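Local coordinates for purine phosphoribosyltransferase (Pyrococcus horikoshii, PDB 1VDM), which probably transfers a phosphoribosyl group between phosphoribosyl pyrophosphate and a purine base, at residues K3-W8 with E145-I150; K59-I64 with K70-I75; K97-V102 with T125-D130. One frame throughout, in Å; residues are numbered along the deposited sequence.

Contact 1 (K3-W8 with E145-I150)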
# COMPACT_ATOMS: atom_id res chain seq x y z
N LYS G 3 36.82 21.45 -12.68
CA LYS G 3 35.65 21.01 -13.43
C LYS G 3 34.40 21.52 -12.72
O LYS G 3 34.42 21.83 -11.52
CB LYS G 3 35.60 19.49 -13.50
CG LYS G 3 36.58 18.87 -14.47
CD LYS G 3 36.50 17.35 -14.40
CE LYS G 3 37.38 16.69 -15.44
NZ LYS G 3 37.33 15.21 -15.32
N VAL G 4 33.31 21.64 -13.46
CA VAL G 4 32.05 22.10 -12.87
C VAL G 4 31.06 20.94 -12.82
O VAL G 4 30.66 20.39 -13.86
CB VAL G 4 31.43 23.27 -13.68
CG1 VAL G 4 29.99 23.53 -13.23
CG2 VAL G 4 32.25 24.51 -13.47
N TYR G 5 30.68 20.56 -11.60
CA TYR G 5 29.74 19.45 -11.40
C TYR G 5 28.32 19.93 -11.13
O TYR G 5 27.95 20.21 -9.99
CB TYR G 5 30.19 18.56 -10.23
CG TYR G 5 31.53 17.92 -10.44
CD1 TYR G 5 32.71 18.64 -10.23
CD2 TYR G 5 31.63 16.60 -10.89
CE1 TYR G 5 33.95 18.07 -10.47
CE2 TYR G 5 32.87 16.02 -11.14
CZ TYR G 5 34.03 16.76 -10.93
OH TYR G 5 35.25 16.21 -11.20
N LEU G 6 27.53 20.02 -12.19
CA LEU G 6 26.13 20.43 -12.12
C LEU G 6 25.24 19.38 -11.45
O LEU G 6 25.20 18.22 -11.85
CB LEU G 6 25.64 20.69 -13.55
CG LEU G 6 26.02 22.08 -14.06
CD1 LEU G 6 25.27 22.46 -15.34
CD2 LEU G 6 25.71 23.19 -13.05
N THR G 7 24.49 19.76 -10.41
CA THR G 7 23.56 18.83 -9.74
C THR G 7 22.28 18.67 -10.56
O THR G 7 22.02 19.45 -11.48
CB THR G 7 23.11 19.34 -8.37
OG1 THR G 7 22.26 20.47 -8.54
CG2 THR G 7 24.29 19.71 -7.53
N TRP G 8 21.48 17.66 -10.24
CA TRP G 8 20.21 17.46 -10.96
C TRP G 8 19.24 18.60 -10.66
O TRP G 8 18.48 19.01 -11.53
CB TRP G 8 19.56 16.12 -10.59
CG TRP G 8 20.02 14.95 -11.40
CD1 TRP G 8 20.76 13.89 -10.95
CD2 TRP G 8 19.79 14.71 -12.79
NE1 TRP G 8 21.01 13.01 -11.98
CE2 TRP G 8 20.43 13.49 -13.12
CE3 TRP G 8 19.12 15.41 -13.80
CZ2 TRP G 8 20.41 12.95 -14.41
CZ3 TRP G 8 19.10 14.88 -15.09
CH2 TRP G 8 19.74 13.66 -15.38
N GLU G 145 26.48 12.12 -16.14
CA GLU G 145 27.76 11.65 -16.66
C GLU G 145 28.61 10.95 -15.60
O GLU G 145 28.58 11.31 -14.43
CB GLU G 145 28.52 12.82 -17.28
CG GLU G 145 28.02 13.17 -18.67
CD GLU G 145 28.55 14.49 -19.21
OE1 GLU G 145 28.38 14.73 -20.43
OE2 GLU G 145 29.12 15.29 -18.43
N GLU G 146 29.35 9.93 -16.02
CA GLU G 146 30.22 9.19 -15.10
C GLU G 146 31.59 9.89 -14.97
O GLU G 146 31.94 10.73 -15.81
CB GLU G 146 30.41 7.74 -15.59
CG GLU G 146 29.12 6.89 -15.63
CD GLU G 146 28.06 7.43 -16.58
OE1 GLU G 146 28.36 7.60 -17.79
OE2 GLU G 146 26.92 7.69 -16.14
N PHE G 147 32.34 9.56 -13.92
CA PHE G 147 33.65 10.16 -13.67
C PHE G 147 34.82 9.25 -14.08
O PHE G 147 34.74 8.03 -13.96
CB PHE G 147 33.86 10.44 -12.18
CG PHE G 147 32.78 11.24 -11.53
CD1 PHE G 147 31.95 12.07 -12.27
CD2 PHE G 147 32.65 11.23 -10.15
CE1 PHE G 147 31.02 12.87 -11.64
CE2 PHE G 147 31.72 12.03 -9.51
CZ PHE G 147 30.90 12.85 -10.26
N PRO G 148 35.93 9.85 -14.55
CA PRO G 148 37.12 9.08 -14.95
C PRO G 148 37.91 8.72 -13.70
O PRO G 148 37.88 9.45 -12.72
CB PRO G 148 37.89 10.06 -15.83
CG PRO G 148 36.83 10.94 -16.38
CD PRO G 148 35.96 11.19 -15.16
N VAL G 149 38.61 7.60 -13.74
CA VAL G 149 39.43 7.21 -12.60
C VAL G 149 40.88 7.54 -12.94
O VAL G 149 41.33 7.36 -14.08
CB VAL G 149 39.29 5.70 -12.31
CG1 VAL G 149 40.14 5.33 -11.11
CG2 VAL G 149 37.84 5.37 -12.04
N ILE G 150 41.62 8.06 -11.96
CA ILE G 150 43.02 8.40 -12.17
C ILE G 150 43.91 7.29 -11.62
O ILE G 150 43.87 6.98 -10.43
CB ILE G 150 43.38 9.73 -11.47
CG1 ILE G 150 42.48 10.85 -12.02
CG2 ILE G 150 44.85 10.05 -11.69
CD1 ILE G 150 42.66 12.17 -11.34
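Tyr5 and Phe147 meet as an offset edge-to-face aromatic pair. The tyrosine supplies the edge and the phenylalanine the face. The centroids lie 5.4 Å apart and the planes are turned 81° against each other. Contact is made along one side of the tyrosine ring. Tyr5 CE2 is 3.7 Å from Phe147 CE1, and Tyr5 CD2 is 3.9 Å from Phe147 CZ. In Tyr5, CG lies beside the backbone N (chi1 -61°), and this carries the ring across to the other segment although the backbones stay well apart.

Strand 3-5 runs parallel to strand 139-141. The segment 145-150 follows that second strand and passes back across the tyrosine. Val141 of strand 139-141 packs against both side chains. In type I phosphoribosyltransferases the two chain ends commonly build the hood beside the core sheet, and this pairing is consistent with that.

The remaining contact is loose packing. The extended chain of Lys3 brings NZ to 4.3 Å from Pro148 CD. No hydrogen bond joins the two segments. Further packing comes from a second subunit, whose Gln10 lies on Tyr5 and whose Arg13 lies on Phe147.

Contact 2 (K59-I64 with K70-I75)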
# COMPACT_ATOMS: atom_id res chain seq x y z
N LYS G 59 28.45 12.93 -34.86
CA LYS G 59 29.70 12.41 -34.34
C LYS G 59 30.89 12.87 -35.19
O LYS G 59 30.76 13.18 -36.37
CB LYS G 59 29.63 10.89 -34.33
CG LYS G 59 29.77 10.30 -32.92
CD LYS G 59 28.99 9.01 -32.75
CE LYS G 59 27.78 9.17 -31.82
NZ LYS G 59 26.72 8.25 -32.22
N PHE G 60 32.07 12.92 -34.57
CA PHE G 60 33.24 13.39 -35.32
C PHE G 60 34.39 12.36 -35.33
O PHE G 60 34.74 11.76 -34.32
CB PHE G 60 33.72 14.69 -34.67
CG PHE G 60 32.74 15.79 -34.96
CD1 PHE G 60 31.73 16.06 -34.04
CD2 PHE G 60 32.86 16.55 -36.11
CE1 PHE G 60 30.84 17.10 -34.28
CE2 PHE G 60 31.96 17.59 -36.34
CZ PHE G 60 30.95 17.87 -35.43
N TYR G 61 34.94 12.14 -36.55
CA TYR G 61 36.13 11.33 -36.73
C TYR G 61 37.26 12.14 -37.38
O TYR G 61 37.06 13.22 -37.92
CB TYR G 61 35.76 10.12 -37.59
CG TYR G 61 34.57 9.44 -37.01
CD1 TYR G 61 33.49 9.12 -37.84
CD2 TYR G 61 34.53 9.08 -35.67
CE1 TYR G 61 32.40 8.42 -37.33
CE2 TYR G 61 33.44 8.39 -35.15
CZ TYR G 61 32.38 8.06 -35.98
OH TYR G 61 31.31 7.34 -35.48
N LYS G 62 38.48 11.59 -37.28
CA LYS G 62 39.64 12.34 -37.75
C LYS G 62 39.69 12.43 -39.28
O LYS G 62 40.18 13.38 -39.87
CB LYS G 62 40.91 11.66 -37.22
CG LYS G 62 41.22 12.09 -35.78
CD LYS G 62 42.38 13.08 -35.72
CE LYS G 62 43.75 12.41 -35.89
NZ LYS G 62 44.73 13.38 -36.36
N GLY G 63 39.20 11.36 -39.94
CA GLY G 63 39.18 11.37 -41.39
C GLY G 63 40.60 11.34 -41.98
O GLY G 63 41.56 10.91 -41.35
N ILE G 64 40.70 11.79 -43.24
CA ILE G 64 41.96 11.70 -43.96
C ILE G 64 42.88 12.90 -43.67
O ILE G 64 43.98 13.02 -44.20
CB ILE G 64 41.64 11.64 -45.46
CG1 ILE G 64 41.04 12.98 -45.92
CG2 ILE G 64 40.59 10.54 -45.71
CD1 ILE G 64 41.12 13.15 -47.43
N LYS G 70 35.71 15.39 -39.71
CA LYS G 70 34.49 15.45 -40.51
C LYS G 70 33.31 14.71 -39.86
O LYS G 70 33.41 13.59 -39.37
CB LYS G 70 34.79 14.88 -41.90
CG LYS G 70 35.87 15.69 -42.64
CD LYS G 70 36.57 14.86 -43.73
CE LYS G 70 37.48 13.78 -43.14
NZ LYS G 70 37.70 12.73 -44.13
N PRO G 71 32.14 15.42 -39.82
CA PRO G 71 30.92 15.00 -39.11
C PRO G 71 30.18 13.84 -39.79
O PRO G 71 29.92 13.85 -40.99
CB PRO G 71 29.98 16.20 -39.06
CG PRO G 71 30.37 17.11 -40.22
CD PRO G 71 31.92 16.73 -40.42
N VAL G 72 29.81 12.86 -38.97
CA VAL G 72 29.05 11.69 -39.40
C VAL G 72 27.77 11.62 -38.58
O VAL G 72 27.81 11.40 -37.36
CB VAL G 72 29.84 10.39 -39.19
CG1 VAL G 72 28.93 9.18 -39.41
CG2 VAL G 72 31.03 10.34 -40.14
N ILE G 73 26.63 11.81 -39.23
CA ILE G 73 25.34 11.79 -38.56
C ILE G 73 24.86 10.38 -38.22
O ILE G 73 24.32 9.67 -39.08
CB ILE G 73 24.28 12.51 -39.40
CG1 ILE G 73 24.69 13.97 -39.58
CG2 ILE G 73 22.92 12.42 -38.72
CD1 ILE G 73 23.66 14.84 -40.28
N THR G 74 25.06 9.99 -36.96
CA THR G 74 24.67 8.68 -36.43
C THR G 74 23.15 8.47 -36.51
O THR G 74 22.68 7.50 -37.09
CB THR G 74 25.10 8.53 -34.95
OG1 THR G 74 26.30 9.26 -34.72
CG2 THR G 74 25.33 7.05 -34.61
N ILE G 75 22.41 9.38 -35.88
CA ILE G 75 20.95 9.32 -35.86
C ILE G 75 20.41 10.56 -36.56
O ILE G 75 20.55 11.68 -36.06
CB ILE G 75 20.41 9.28 -34.43
CG1 ILE G 75 21.01 8.09 -33.68
CG2 ILE G 75 18.89 9.20 -34.45
CD1 ILE G 75 20.60 8.02 -32.22
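Phe60 overlaps the ring of Pro71 on one face of a beta hairpin, with Phe60 CE2 at 3.6 Å from Pro71 CB. The two side chains approach at a slant, and helix 97-107 backs the pair through Thr98 and Val101.

On the other face Tyr61 crosses Val72 at about a right angle. Tyr61 CD1 is 3.6 Å from Val72 CG2, the branch that sits beside the valine's own backbone N.

The backbones are antiparallel. Lys59 and Val72 form a hydrogen-bonded pair: Val72 N to Lys59 O is 2.8 Å and nearly straight (170°), while Lys59 N to Val72 O is 3.0 Å and more bent, with the donor above the carbonyl plane. Phe60 and Pro71 follow as a non-hydrogen-bonded pair. In this family a hairpin at this point of the fold is often a mobile flap that can close over the active site, and strands 53-61 and 70-73 probably form that flap.

Polar side chains work at the two ends of this contact. The ammonium group of Lys59 forms a salt bridge with Asp57, which Thr74 and Ile75 both face in a classic beta bulge. Lys59 NZ also donates to Thr74 OG1 at 2.7 Å, but it crowds the threonine's carbons, so its exact place is doubtful. Toward the turn, Lys70 bends at chi3 (-71°) and folds its end against the backbone of Gly63, with Lys70 NZ 3.4 Å from Gly63 CA.

Contact 3 (K97-V102 with T125-D130); sequences KTLEVV and TSVVPD
This is a helix-to-loop contact, partly buried, that joins the first turns of helix 97-107 to the loop between strands 120-121 and 134-135. Val127 is its centre, and its two methyl groups divide the work. Val127 CG1 packs on Leu99, 3.7 Å from Leu99 CD1. Val127 CG2 presses on the aliphatic part of Glu100, 3.5 Å from Glu100 CG. The valine thus straddles two successive residues of the helix. Ile88 of strand 85-90 touches Leu99 and Ile116 of strand 113-118 lies against Val127, so the apolar part is continuous with the core sheet.

The polar part lies at Glu100 and Ser126. Beyond CG the Glu100 chain is extended (chi2 -174°), which carries its carboxylate out to the serine. Ser126 OG lies 2.8 Å from Glu100 OE1. The single hydroxyl proton of Ser126 also has Thr95 O within reach, so which acceptor it uses is not settled.

The loop is shaped from within by an ST turn. Thr125 OG1 accepts from Val127 N at 3.1 Å, nearly straight at 163°. Ser93 OG is a further hydrogen-bond partner of Thr125 OG1.

Lys97 and Thr98 end a sequence that matches the phosphoribosyl pyrophosphate signature of this family. The helix they begin is the crossover of a right-handed beta-alpha-beta unit between parallel strands 85-90 and 113-118, typical of the type I phosphoribosyltransferase core.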
# COMPACT_ATOMS: atom_id res chain seq x y z
N LYS G 97 30.62 23.53 -32.73
CA LYS G 97 30.88 22.60 -33.80
C LYS G 97 29.63 21.78 -34.13
O LYS G 97 29.13 21.83 -35.25
CB LYS G 97 32.04 21.69 -33.38
CG LYS G 97 32.57 20.75 -34.45
CD LYS G 97 33.65 19.84 -33.85
CE LYS G 97 33.12 19.03 -32.67
NZ LYS G 97 34.16 18.20 -32.01
N THR G 98 29.12 21.06 -33.14
CA THR G 98 27.94 20.22 -33.34
C THR G 98 26.70 21.02 -33.73
O THR G 98 25.96 20.63 -34.63
CB THR G 98 27.61 19.41 -32.06
OG1 THR G 98 28.75 18.61 -31.70
CG2 THR G 98 26.43 18.50 -32.31
N LEU G 99 26.49 22.13 -33.04
CA LEU G 99 25.33 22.97 -33.32
C LEU G 99 25.27 23.45 -34.77
O LEU G 99 24.19 23.43 -35.38
CB LEU G 99 25.29 24.15 -32.35
CG LEU G 99 24.78 23.79 -30.95
CD1 LEU G 99 24.83 24.99 -30.03
CD2 LEU G 99 23.36 23.28 -31.08
N GLU G 100 26.39 23.88 -35.33
CA GLU G 100 26.37 24.34 -36.72
C GLU G 100 25.93 23.22 -37.67
O GLU G 100 25.18 23.47 -38.61
CB GLU G 100 27.75 24.88 -37.13
CG GLU G 100 28.04 26.25 -36.53
CD GLU G 100 29.33 26.87 -37.03
OE1 GLU G 100 29.64 28.00 -36.59
OE2 GLU G 100 30.02 26.24 -37.87
N VAL G 101 26.38 22.00 -37.41
CA VAL G 101 25.99 20.88 -38.25
C VAL G 101 24.48 20.66 -38.14
O VAL G 101 23.80 20.39 -39.13
CB VAL G 101 26.69 19.59 -37.83
CG1 VAL G 101 26.26 18.44 -38.73
CG2 VAL G 101 28.20 19.77 -37.89
N VAL G 102 23.96 20.78 -36.92
CA VAL G 102 22.53 20.59 -36.67
C VAL G 102 21.67 21.70 -37.27
O VAL G 102 20.56 21.45 -37.72
CB VAL G 102 22.24 20.50 -35.15
CG1 VAL G 102 20.75 20.34 -34.91
CG2 VAL G 102 22.98 19.32 -34.56
N THR G 125 32.49 29.83 -28.01
CA THR G 125 31.60 29.15 -28.96
C THR G 125 31.29 29.99 -30.21
O THR G 125 31.20 31.21 -30.15
CB THR G 125 30.26 28.80 -28.28
OG1 THR G 125 29.45 28.06 -29.20
CG2 THR G 125 29.53 30.06 -27.88
N SER G 126 31.11 29.31 -31.33
CA SER G 126 30.79 29.98 -32.58
C SER G 126 29.28 30.04 -32.76
O SER G 126 28.77 30.54 -33.76
CB SER G 126 31.42 29.24 -33.77
OG SER G 126 30.78 27.99 -33.98
N VAL G 127 28.55 29.50 -31.78
CA VAL G 127 27.09 29.49 -31.80
C VAL G 127 26.53 29.80 -30.42
O VAL G 127 26.33 28.91 -29.60
CB VAL G 127 26.52 28.12 -32.26
CG1 VAL G 127 25.03 28.08 -32.02
CG2 VAL G 127 26.80 27.92 -33.74
N VAL G 128 26.30 31.09 -30.18
CA VAL G 128 25.74 31.54 -28.92
C VAL G 128 24.29 31.09 -28.88
O VAL G 128 23.55 31.29 -29.85
CB VAL G 128 25.80 33.08 -28.78
CG1 VAL G 128 25.20 33.51 -27.44
CG2 VAL G 128 27.23 33.55 -28.91
N PRO G 129 23.87 30.46 -27.78
CA PRO G 129 22.48 30.00 -27.68
C PRO G 129 21.53 31.18 -27.52
O PRO G 129 21.87 32.19 -26.90
CB PRO G 129 22.50 29.10 -26.44
CG PRO G 129 23.93 28.62 -26.38
CD PRO G 129 24.68 29.88 -26.69
N ASP G 130 20.33 31.08 -28.09
CA ASP G 130 19.38 32.16 -27.95
C ASP G 130 18.92 32.20 -26.51
O ASP G 130 18.56 33.26 -25.99
CB ASP G 130 18.21 31.97 -28.91
CG ASP G 130 18.65 31.96 -30.35
OD1 ASP G 130 18.86 30.86 -30.91
OD2 ASP G 130 18.82 33.06 -30.92

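Overall arrangement
Contact 3 lies closest to the middle of the chain, its centre about 9 Å from the chain centre. Contacts 1 and 2 lie about 18 and 17 Å out. Contacts 1 and 3 are partly buried, whereas contact 2 is a surface hairpin held by backbone bonds. Contact 1 relies on aromatic packing and contact 3 on valine and leucine, with a serine-glutamate pair beside them. Contacts 2 and 3 touch: Phe60 CE1 is 3.4 Å from Lys97 CE, part of a cation-pi pair that ties the hairpin to the helix. Both are nested in the loop closed by contact 1, which does not touch them; the nearest atoms of contacts 1 and 2 are about 13 Å apart, and those of contacts 1 and 3 about 12 Å.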